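Local atomic coordinates of lipoxygenase (Cyanothece sp., PDB entry 5EK8), a protein that probably uses a non-heme iron to add molecular oxygen to polyunsaturated fatty acids, acting as a 9R-lipoxygenase. Residues 110-115 / 145-150. Sequence-based numbering, arbitrary orientation.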
ATOM      1  N   LYS A 110      17.004  23.883 -40.245  1.00115.27           N
ATOM      2  CA  LYS A 110      16.710  25.312 -40.143  1.00113.25           C
ATOM      3  C   LYS A 110      17.896  26.158 -39.704  1.00106.58           C
ATOM      4  O   LYS A 110      18.968  25.646 -39.380  1.00102.28           O
ATOM      5  CB  LYS A 110      15.556  25.552 -39.170  1.00114.62           C
ATOM      6  CG  LYS A 110      15.878  25.147 -37.752  1.00117.71           C
ATOM      7  CD  LYS A 110      14.916  24.082 -37.280  1.00121.28           C
ATOM      8  CE  LYS A 110      15.600  23.141 -36.319  1.00125.55           C
ATOM      9  NZ  LYS A 110      16.263  23.900 -35.224  1.00129.05           N
ATOM     10  N   ASP A 111      17.666  27.467 -39.674  1.00103.00           N
ATOM     11  CA  ASP A 111      18.707  28.440 -39.385  1.00 99.45           C
ATOM     12  C   ASP A 111      18.849  28.693 -37.892  1.00 92.05           C
ATOM     13  O   ASP A 111      19.922  29.069 -37.419  1.00 88.31           O
ATOM     14  CB  ASP A 111      18.410  29.755 -40.104  1.00104.45           C
ATOM     15  CG  ASP A 111      18.064  29.551 -41.566  1.00112.39           C
ATOM     16  OD1 ASP A 111      18.680  28.679 -42.217  1.00113.24           O
ATOM     17  OD2 ASP A 111      17.168  30.264 -42.065  1.00116.03           O
ATOM     18  N   ALA A 112      17.757  28.492 -37.159  1.00 88.07           N
ATOM     19  CA  ALA A 112      17.743  28.725 -35.721  1.00 82.49           C
ATOM     20  C   ALA A 112      16.781  27.773 -35.027  1.00 78.52           C
ATOM     21  O   ALA A 112      15.676  27.536 -35.513  1.00 75.08           O
ATOM     22  CB  ALA A 112      17.369  30.170 -35.418  1.00 78.70           C
ATOM     23  N   PRO A 113      17.202  27.218 -33.884  1.00 79.07           N
ATOM     24  CA  PRO A 113      16.337  26.307 -33.129  1.00 78.88           C
ATOM     25  C   PRO A 113      15.098  26.972 -32.518  1.00 82.52           C
ATOM     26  O   PRO A 113      15.151  28.123 -32.080  1.00 82.56           O
ATOM     27  CB  PRO A 113      17.264  25.769 -32.031  1.00 76.82           C
ATOM     28  CG  PRO A 113      18.396  26.740 -31.956  1.00 77.51           C
ATOM     29  CD  PRO A 113      18.569  27.271 -33.337  1.00 78.10           C
ATOM     30  N   ASP A 114      13.988  26.238 -32.520  1.00 83.90           N
ATOM     31  CA  ASP A 114      12.783  26.613 -31.788  1.00 83.52           C
ATOM     32  C   ASP A 114      12.724  25.759 -30.530  1.00 78.48           C
ATOM     33  O   ASP A 114      12.348  24.588 -30.580  1.00 73.95           O
ATOM     34  CB  ASP A 114      11.529  26.420 -32.645  1.00 89.45           C
ATOM     35  CG  ASP A 114      11.578  27.216 -33.938  1.00 96.22           C
ATOM     36  OD1 ASP A 114      12.234  28.281 -33.954  1.00100.62           O
ATOM     37  OD2 ASP A 114      10.965  26.778 -34.937  1.00 94.84           O
ATOM     38  N   LEU A 115      13.094  26.355 -29.401  1.00 80.13           N
ATOM     39  CA  LEU A 115      13.452  25.589 -28.209  1.00 73.15           C
ATOM     40  C   LEU A 115      12.301  24.878 -27.506  1.00 68.56           C
ATOM     41  O   LEU A 115      11.146  25.303 -27.557  1.00 64.77           O
ATOM     42  CB  LEU A 115      14.168  26.499 -27.212  1.00 69.91           C
ATOM     43  CG  LEU A 115      15.578  26.897 -27.652  1.00 72.15           C
ATOM     44  CD1 LEU A 115      16.262  27.739 -26.592  1.00 73.75           C
ATOM     45  CD2 LEU A 115      16.405  25.660 -27.978  1.00 72.63           C
ATOM     46  N   GLY A 145      11.164  29.710 -26.585  1.00 90.53           N
ATOM     47  CA  GLY A 145      11.134  30.670 -27.675  1.00 91.91           C
ATOM     48  C   GLY A 145      11.445  30.092 -29.042  1.00 92.21           C
ATOM     49  O   GLY A 145      12.112  29.063 -29.163  1.00 89.89           O
ATOM     50  N   ASP A 146      10.953  30.763 -30.077  1.00 92.74           N
ATOM     51  CA  ASP A 146      11.205  30.354 -31.453  1.00 92.85           C
ATOM     52  C   ASP A 146      12.266  31.247 -32.082  1.00 94.53           C
ATOM     53  O   ASP A 146      12.461  32.384 -31.647  1.00 95.54           O
ATOM     54  CB  ASP A 146       9.917  30.403 -32.275  1.00 92.66           C
ATOM     55  CG  ASP A 146       8.745  29.777 -31.551  1.00 92.03           C
ATOM     56  OD1 ASP A 146       7.600  30.224 -31.773  1.00 90.20           O
ATOM     57  OD2 ASP A 146       8.969  28.839 -30.756  1.00 92.90           O
ATOM     58  N   ASN A 147      12.944  30.724 -33.102  1.00 95.52           N
ATOM     59  CA  ASN A 147      13.990  31.460 -33.810  1.00100.85           C
ATOM     60  C   ASN A 147      15.072  31.982 -32.870  1.00102.95           C
ATOM     61  O   ASN A 147      15.572  33.095 -33.044  1.00107.21           O
ATOM     62  CB  ASN A 147      13.384  32.628 -34.596  1.00103.74           C
ATOM     63  CG  ASN A 147      13.987  32.773 -35.978  1.00105.72           C
ATOM     64  OD1 ASN A 147      14.209  31.784 -36.677  1.00105.74           O
ATOM     65  ND2 ASN A 147      14.258  34.010 -36.381  1.00106.95           N
ATOM     66  N   VAL A 148      15.422  31.176 -31.871  1.00 99.89           N
ATOM     67  CA  VAL A 148      16.413  31.575 -30.878  1.00 99.80           C
ATOM     68  C   VAL A 148      17.780  31.790 -31.514  1.00100.08           C
ATOM     69  O   VAL A 148      18.436  30.841 -31.943  1.00 99.69           O
ATOM     70  CB  VAL A 148      16.535  30.533 -29.752  1.00 97.53           C
ATOM     71  CG1 VAL A 148      17.665  30.907 -28.799  1.00 99.05           C
ATOM     72  CG2 VAL A 148      15.215  30.410 -29.006  1.00 95.29           C
ATOM     73  N   THR A 149      18.195  33.051 -31.573  1.00101.51           N
ATOM     74  CA  THR A 149      19.469  33.427 -32.172  1.00100.78           C
ATOM     75  C   THR A 149      20.311  34.223 -31.182  1.00103.09           C
ATOM     76  O   THR A 149      21.132  35.057 -31.567  1.00107.95           O
ATOM     77  CB  THR A 149      19.259  34.242 -33.455  1.00 99.31           C
ATOM     78  OG1 THR A 149      18.103  35.078 -33.303  1.00 98.94           O
ATOM     79  CG2 THR A 149      19.038  33.314 -34.634  1.00 97.27           C
ATOM     80  N   GLN A 150      20.091  33.959 -29.900  1.00100.85           N
ATOM     81  CA  GLN A 150      20.854  34.579 -28.829  1.00102.48           C
ATOM     82  C   GLN A 150      21.730  33.519 -28.176  1.00100.24           C
ATOM     83  O   GLN A 150      21.291  32.384 -27.997  1.00 98.81           O
ATOM     84  CB  GLN A 150      19.916  35.209 -27.803  1.00107.09           C
ATOM     85  CG  GLN A 150      18.533  35.508 -28.355  1.00110.92           C
ATOM     86  CD  GLN A 150      17.451  35.427 -27.293  1.00111.76           C
ATOM     87  OE1 GLN A 150      17.740  35.307 -26.101  1.00110.56           O
ATOM     88  NE2 GLN A 150      16.195  35.483 -27.724  1.00111.87           N
TER
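Gly145 O accepts the backbone N-H of Leu115 (N to O 2.9 Å), carrying the pairing of antiparallel strands 115-126 and 132-143 into the loops at the far tip of the beta-sheet domain, consistent with the PLAT domain of lipoxygenases; the centre of the contact lies about 47 Å from the centre of the chain. Next, Asp146 brings its CB to 3.6 Å from Asp114 OD1, and Arg78, salt-bridged to Asp146, would offset the like charges. Asn147 has positive phi (55°), a conformation asparagine tolerates well, and its N-H points straight at Asp114 OD1 (N to OD1 2.7 Å, 174° at the hydrogen). Aspartate suits this place because its short arm, CG anti to the carbonyl carbon (chi1 -58°), presents an acceptor to the turning chain. An alanine at Asp114 would probably leave the Asn147 N-H without this acceptor and the turn less firmly held. Val148 N then bonds to Pro113 O at 3.1 Å, while the branched, buried side chain of Val148 puts CG2 3.7 Å from Leu115 CD1, two apolar residues suited to packing against Tyr102 and Tyr153. Finally Thr149 serves twice: OG1 donates to Asn147 O, and CG2 meets the small methyl of Ala112, 3.6 Å from its CB.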